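Local coordinates for protein uncharacterized conserved (Bdellovibrio bacteriovorus, PDB 7O21) that probably acts as an LD-carboxypeptidase of the YkuD family, editing peptidoglycan so that this predatory bacterium's cells become curved, at residues Pro89-Tyr93 with Val255-Gln260; Phe216-Lys222 with Tyr291-Glu296. Residues are numbered along the deposited sequence.

Contact 1: Pro89-Tyr93 with Val255-Gln260; sequences PEGIY and VQHNDQ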
# COMPACT_ATOMS: atom_id res chain seq x y z
N PRO A 89 6.44 -17.49 6.52
CA PRO A 89 5.39 -17.31 5.52
C PRO A 89 5.81 -17.78 4.13
O PRO A 89 6.97 -17.69 3.73
CB PRO A 89 5.14 -15.80 5.53
CG PRO A 89 5.56 -15.36 6.90
CD PRO A 89 6.73 -16.24 7.24
N GLU A 90 4.84 -18.31 3.40
CA GLU A 90 5.00 -18.63 1.99
C GLU A 90 3.85 -17.98 1.24
O GLU A 90 2.75 -17.79 1.79
CB GLU A 90 5.07 -20.14 1.73
CG GLU A 90 3.79 -20.91 2.03
CD GLU A 90 3.92 -22.40 1.74
OE1 GLU A 90 4.67 -22.78 0.82
OE2 GLU A 90 3.24 -23.20 2.42
N GLY A 91 4.09 -17.61 -0.01
CA GLY A 91 3.04 -16.98 -0.77
C GLY A 91 3.53 -16.37 -2.07
O GLY A 91 4.66 -16.61 -2.52
N ILE A 92 2.65 -15.56 -2.64
CA ILE A 92 2.78 -15.04 -3.99
C ILE A 92 2.86 -13.53 -3.85
O ILE A 92 1.84 -12.87 -3.59
CB ILE A 92 1.56 -15.43 -4.85
CG1 ILE A 92 1.36 -16.96 -4.87
CG2 ILE A 92 1.71 -14.90 -6.27
CD1 ILE A 92 -0.05 -17.37 -5.36
N TYR A 93 4.07 -12.98 -4.01
CA TYR A 93 4.33 -11.58 -3.69
C TYR A 93 4.91 -10.84 -4.88
O TYR A 93 5.19 -11.41 -5.94
CB TYR A 93 5.28 -11.47 -2.48
CG TYR A 93 4.67 -12.16 -1.30
CD1 TYR A 93 3.59 -11.60 -0.64
CD2 TYR A 93 5.11 -13.42 -0.90
CE1 TYR A 93 2.99 -12.24 0.41
CE2 TYR A 93 4.50 -14.07 0.16
CZ TYR A 93 3.44 -13.48 0.80
OH TYR A 93 2.82 -14.13 1.84
N VAL A 255 -0.48 -17.93 -11.37
CA VAL A 255 0.22 -18.67 -10.32
C VAL A 255 -0.81 -19.44 -9.52
O VAL A 255 -1.82 -18.88 -9.08
CB VAL A 255 1.01 -17.72 -9.40
CG1 VAL A 255 1.75 -18.51 -8.33
CG2 VAL A 255 2.01 -16.93 -10.22
N GLN A 256 -0.55 -20.73 -9.32
CA GLN A 256 -1.44 -21.58 -8.53
C GLN A 256 -0.58 -22.37 -7.56
O GLN A 256 0.22 -23.21 -7.99
CB GLN A 256 -2.23 -22.53 -9.43
CG GLN A 256 -3.54 -23.00 -8.80
CD GLN A 256 -3.32 -24.01 -7.69
OE1 GLN A 256 -3.58 -23.73 -6.50
NE2 GLN A 256 -2.84 -25.19 -8.06
N HIS A 257 -0.72 -22.10 -6.27
CA HIS A 257 0.08 -22.76 -5.25
C HIS A 257 -0.78 -23.01 -4.02
O HIS A 257 -1.49 -22.11 -3.56
CB HIS A 257 1.30 -21.90 -4.91
CG HIS A 257 2.21 -22.51 -3.90
ND1 HIS A 257 2.27 -22.07 -2.59
CD2 HIS A 257 3.07 -23.54 -3.99
CE1 HIS A 257 3.14 -22.80 -1.93
NE2 HIS A 257 3.64 -23.71 -2.75
N ASN A 258 -0.70 -24.23 -3.48
CA ASN A 258 -1.49 -24.62 -2.29
C ASN A 258 -2.96 -24.35 -2.60
O ASN A 258 -3.48 -24.83 -3.62
CB ASN A 258 -0.96 -23.95 -1.03
CG ASN A 258 0.32 -24.57 -0.51
OD1 ASN A 258 0.64 -25.71 -0.84
ND2 ASN A 258 1.06 -23.83 0.31
N ASP A 259 -3.66 -23.59 -1.77
CA ASP A 259 -5.07 -23.30 -1.99
C ASP A 259 -5.31 -22.11 -2.90
O ASP A 259 -6.47 -21.82 -3.21
CB ASP A 259 -5.74 -23.04 -0.64
CG ASP A 259 -5.04 -21.94 0.17
OD1 ASP A 259 -3.78 -21.81 0.12
OD2 ASP A 259 -5.75 -21.18 0.88
N GLN A 260 -4.26 -21.43 -3.36
CA GLN A 260 -4.38 -20.09 -3.93
C GLN A 260 -4.23 -20.09 -5.45
O GLN A 260 -3.47 -20.88 -6.02
CB GLN A 260 -3.28 -19.19 -3.35
CG GLN A 260 -3.46 -18.89 -1.88
CD GLN A 260 -2.28 -18.17 -1.28
OE1 GLN A 260 -1.31 -17.83 -1.99
NE2 GLN A 260 -2.32 -17.96 0.02
O HOH W 1 0.26 -16.51 1.33
O HOH W 2 4.93 -25.12 -0.59
O HOH W 3 0.08 -15.63 -1.28
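Ile92 is the residue most deeply engaged where the strand opening at Gly91, part of the YkuD-type barrel, meets a hairpin tip of the NTF2-like region. The two backbones keep their distance: the nearest CA atoms, of Ile92 and Val255, are 7.7 Å apart and no backbone hydrogen bond joins the segments, so this is side-chain packing between sheets, not strand pairing. Gly91 and Tyr93 instead pair with Ile175 and Ile173 of strand 172-176. Extended in the mt rotamer, Ile92 brings its CD1 within 3.7 Å of Val255 CG1 and 3.6 Å of Gln260 OE1, while Leu174 touches both Ile92 and Val255 and widens the apolar patch.

The hairpin end is a type II' turn, His257 to Gln260, with Asn258 at phi/psi 55/-125 and the pair closed by Gln260 N to His257 O (2.9 Å) and His257 N to Gln260 O (3.0 Å). It presents His257 and Asn258 to Glu90. Glu90 OE1 lies at the edge of the imidazole, 3.1 Å from His257 CE1, and accepts from the backbone N of Asp177; Glu90 OE2 receives a weak hydrogen bond from Asn258 ND2 (3.1 Å, N-H...O angle 126°). The ring of His257 also stacks on Phe176. One water links Glu90 OE1 (2.7 Å) to His257 NE2 (2.9 Å), another Ile92 N (2.9 Å) to Gln260 OE1 (2.7 Å).

With a small apolar patch, one weak direct hydrogen bond and bridging waters, the chemistry implies a partly hydrated interface between the two regions, held by packing and solvent-mediated polar links.

Contact 2: Phe216-Lys222 with Tyr291-Glu296; sequences FYDEGFK and YKIIRE. With EDO (1,2-ethanediol), chain L.
A short parallel bridge at Tyr217, followed after a corner by the single bond Lys222 N to Ile294 O (3.0 Å), lays Phe216-Lys222 along the outer strand 290-300 of the NTF2-like domain's sheet. Tyr217 pairs with Ile293 (CA-CA 4.5 Å) through Ile293 N to Phe216 O (2.7 Å, 178°) and Asp218 N to Ile293 O (2.9 Å, 167°). A type I turn, Asp218-Phe221, makes the corner. Toward strand 275-287, Ile294 (phi/psi -103/-25) and Arg295 both face Tyr283, a classic bulge.

Phe216, chi1 m, points away to meet Trp201 and Phe197 edge-to-face. Lys292, chi1 m, has NZ bonded to Thr215 O. Tyr217 (chi1 -71°, chi2 80°) lays its ring over Ile293, mt, whose CD1 sits 4.0 Å from the ring centroid (CH-pi). Its OH donates to OE1 of Glu296, tt (2.6 Å), whose OE2 is salt-bridged to Lys280. Phe221, chi1 t, swings CE1 to 4.0 Å from Ile293 CG2. Arg295 (mmt) folds back: NH2 bonds Ile294 O (2.8 Å) and, weakly, Gly220 O (3.4 Å), with Lys222 CB over its guanidinium. Asp218, chi1 t, makes an Asx turn: OD2 accepts from Gly220 N at 2.7 Å, while OD1 takes a 2.6 Å hydrogen bond from ethanediol O2.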
# COMPACT_ATOMS: atom_id res chain seq x y z
N PHE A 216 -18.49 -18.19 -10.32
CA PHE A 216 -17.06 -18.01 -10.16
C PHE A 216 -16.67 -17.31 -8.86
O PHE A 216 -15.47 -17.19 -8.59
CB PHE A 216 -16.50 -17.21 -11.34
CG PHE A 216 -16.49 -17.97 -12.63
CD1 PHE A 216 -15.43 -18.78 -12.97
CD2 PHE A 216 -17.57 -17.88 -13.51
CE1 PHE A 216 -15.42 -19.49 -14.16
CE2 PHE A 216 -17.56 -18.58 -14.70
CZ PHE A 216 -16.50 -19.39 -15.03
N TYR A 217 -17.64 -16.85 -8.07
CA TYR A 217 -17.39 -15.97 -6.93
C TYR A 217 -17.74 -16.64 -5.61
O TYR A 217 -18.79 -17.29 -5.49
CB TYR A 217 -18.16 -14.64 -7.08
CG TYR A 217 -17.56 -13.80 -8.17
CD1 TYR A 217 -17.85 -14.05 -9.50
CD2 TYR A 217 -16.62 -12.82 -7.88
CE1 TYR A 217 -17.27 -13.32 -10.52
CE2 TYR A 217 -16.04 -12.08 -8.89
CZ TYR A 217 -16.37 -12.33 -10.20
OH TYR A 217 -15.77 -11.62 -11.22
N ASP A 218 -16.86 -16.48 -4.63
CA ASP A 218 -17.14 -16.93 -3.28
C ASP A 218 -18.14 -15.99 -2.61
O ASP A 218 -18.13 -14.78 -2.84
CB ASP A 218 -15.85 -16.93 -2.47
CG ASP A 218 -16.02 -17.56 -1.10
OD1 ASP A 218 -15.93 -18.80 -1.02
OD2 ASP A 218 -16.27 -16.83 -0.12
N GLU A 219 -19.01 -16.55 -1.77
CA GLU A 219 -19.98 -15.69 -1.10
C GLU A 219 -19.33 -14.69 -0.15
O GLU A 219 -19.96 -13.68 0.18
CB GLU A 219 -21.07 -16.53 -0.42
CG GLU A 219 -22.09 -17.07 -1.42
CD GLU A 219 -23.45 -17.32 -0.80
OE1 GLU A 219 -24.42 -16.65 -1.22
OE2 GLU A 219 -23.56 -18.18 0.10
N GLY A 220 -18.10 -14.93 0.27
CA GLY A 220 -17.38 -13.96 1.08
C GLY A 220 -16.52 -12.99 0.28
O GLY A 220 -15.63 -12.34 0.83
N PHE A 221 -16.79 -12.91 -1.02
CA PHE A 221 -16.06 -12.01 -1.91
C PHE A 221 -16.07 -10.58 -1.36
O PHE A 221 -17.07 -10.11 -0.80
CB PHE A 221 -16.75 -12.02 -3.27
CG PHE A 221 -16.25 -10.97 -4.23
CD1 PHE A 221 -15.13 -11.22 -5.00
CD2 PHE A 221 -16.90 -9.75 -4.35
CE1 PHE A 221 -14.66 -10.27 -5.88
CE2 PHE A 221 -16.43 -8.79 -5.23
CZ PHE A 221 -15.31 -9.04 -6.00
N LYS A 222 -14.96 -9.89 -1.57
CA LYS A 222 -14.89 -8.46 -1.28
C LYS A 222 -14.03 -7.80 -2.35
O LYS A 222 -13.11 -8.41 -2.90
CB LYS A 222 -14.27 -8.20 0.10
CG LYS A 222 -15.16 -8.63 1.25
CD LYS A 222 -14.39 -8.63 2.56
CE LYS A 222 -15.19 -9.29 3.66
NZ LYS A 222 -16.62 -8.89 3.58
N TYR A 291 -12.27 -23.31 -8.57
CA TYR A 291 -11.81 -22.15 -7.82
C TYR A 291 -12.95 -21.15 -7.69
O TYR A 291 -13.80 -21.06 -8.57
CB TYR A 291 -10.62 -21.47 -8.53
CG TYR A 291 -9.37 -22.30 -8.44
CD1 TYR A 291 -9.10 -23.27 -9.39
CD2 TYR A 291 -8.50 -22.16 -7.37
CE1 TYR A 291 -7.98 -24.05 -9.30
CE2 TYR A 291 -7.38 -22.95 -7.27
CZ TYR A 291 -7.13 -23.89 -8.24
OH TYR A 291 -6.01 -24.69 -8.14
N LYS A 292 -12.95 -20.41 -6.59
CA LYS A 292 -13.88 -19.30 -6.40
C LYS A 292 -13.13 -18.03 -6.07
O LYS A 292 -12.24 -18.03 -5.20
CB LYS A 292 -14.94 -19.61 -5.34
CG LYS A 292 -15.81 -20.79 -5.74
CD LYS A 292 -17.24 -20.64 -5.25
CE LYS A 292 -18.10 -21.77 -5.78
NZ LYS A 292 -19.23 -21.26 -6.61
N ILE A 293 -13.50 -16.94 -6.75
CA ILE A 293 -12.87 -15.64 -6.57
C ILE A 293 -13.27 -15.04 -5.23
O ILE A 293 -14.45 -14.95 -4.89
CB ILE A 293 -13.26 -14.72 -7.74
CG1 ILE A 293 -12.76 -15.28 -9.08
CG2 ILE A 293 -12.75 -13.33 -7.51
CD1 ILE A 293 -13.35 -14.55 -10.29
N ILE A 294 -12.26 -14.67 -4.43
CA ILE A 294 -12.46 -14.03 -3.14
C ILE A 294 -12.20 -12.53 -3.18
O ILE A 294 -12.70 -11.79 -2.33
CB ILE A 294 -11.62 -14.70 -2.04
CG1 ILE A 294 -10.13 -14.67 -2.39
CG2 ILE A 294 -12.10 -16.12 -1.83
CD1 ILE A 294 -9.24 -14.82 -1.16
N ARG A 295 -11.38 -12.07 -4.12
CA ARG A 295 -11.07 -10.65 -4.24
C ARG A 295 -10.79 -10.35 -5.71
O ARG A 295 -10.27 -11.20 -6.42
CB ARG A 295 -9.82 -10.25 -3.43
CG ARG A 295 -9.77 -10.70 -1.96
CD ARG A 295 -10.62 -9.80 -1.07
NE ARG A 295 -10.50 -10.14 0.35
CZ ARG A 295 -11.31 -10.96 1.01
NH1 ARG A 295 -11.11 -11.18 2.30
NH2 ARG A 295 -12.32 -11.56 0.39
N GLU A 296 -11.18 -9.16 -6.16
CA GLU A 296 -10.93 -8.76 -7.54
C GLU A 296 -10.60 -7.28 -7.54
O GLU A 296 -11.41 -6.47 -7.05
CB GLU A 296 -12.16 -9.05 -8.40
CG GLU A 296 -11.99 -8.71 -9.89
CD GLU A 296 -13.10 -9.25 -10.75
OE1 GLU A 296 -13.81 -10.17 -10.29
OE2 GLU A 296 -13.29 -8.78 -11.90
C1 EDO L . -12.95 -21.96 -0.63
O1 EDO L . -13.24 -21.35 0.63
C2 EDO L . -13.36 -21.03 -1.77
O2 EDO L . -14.79 -20.98 -1.89
O HOH W 4 -15.61 -9.04 -13.22
O HOH W 5 -20.54 -19.14 -5.48
O HOH W 6 -13.56 -12.83 3.21

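How the contacts relate
Along the chain the segments alternate, 89-93, 216-222, 255-260, 291-296, so the two contacts cross in sequence. Their centres lie about 16 Å apart, and both reach one antiparallel sheet: contact 1 at the hairpin joining strands 246-257 and 260-270, contact 2 on strand 290-300, with strand 275-287 between. The side chains of Gln256 and Tyr291 touch across the sheet. Contact 1 joins this sheet to the catalytic barrel, whereas contact 2 is internal to the NTF2-like domain. Helix 121-126 approaches both: Asp123 binds Tyr93 OH, and Phe122 and Arg125 touch Ile294. Both contacts lie away from the predicted catalytic His136 and Cys151.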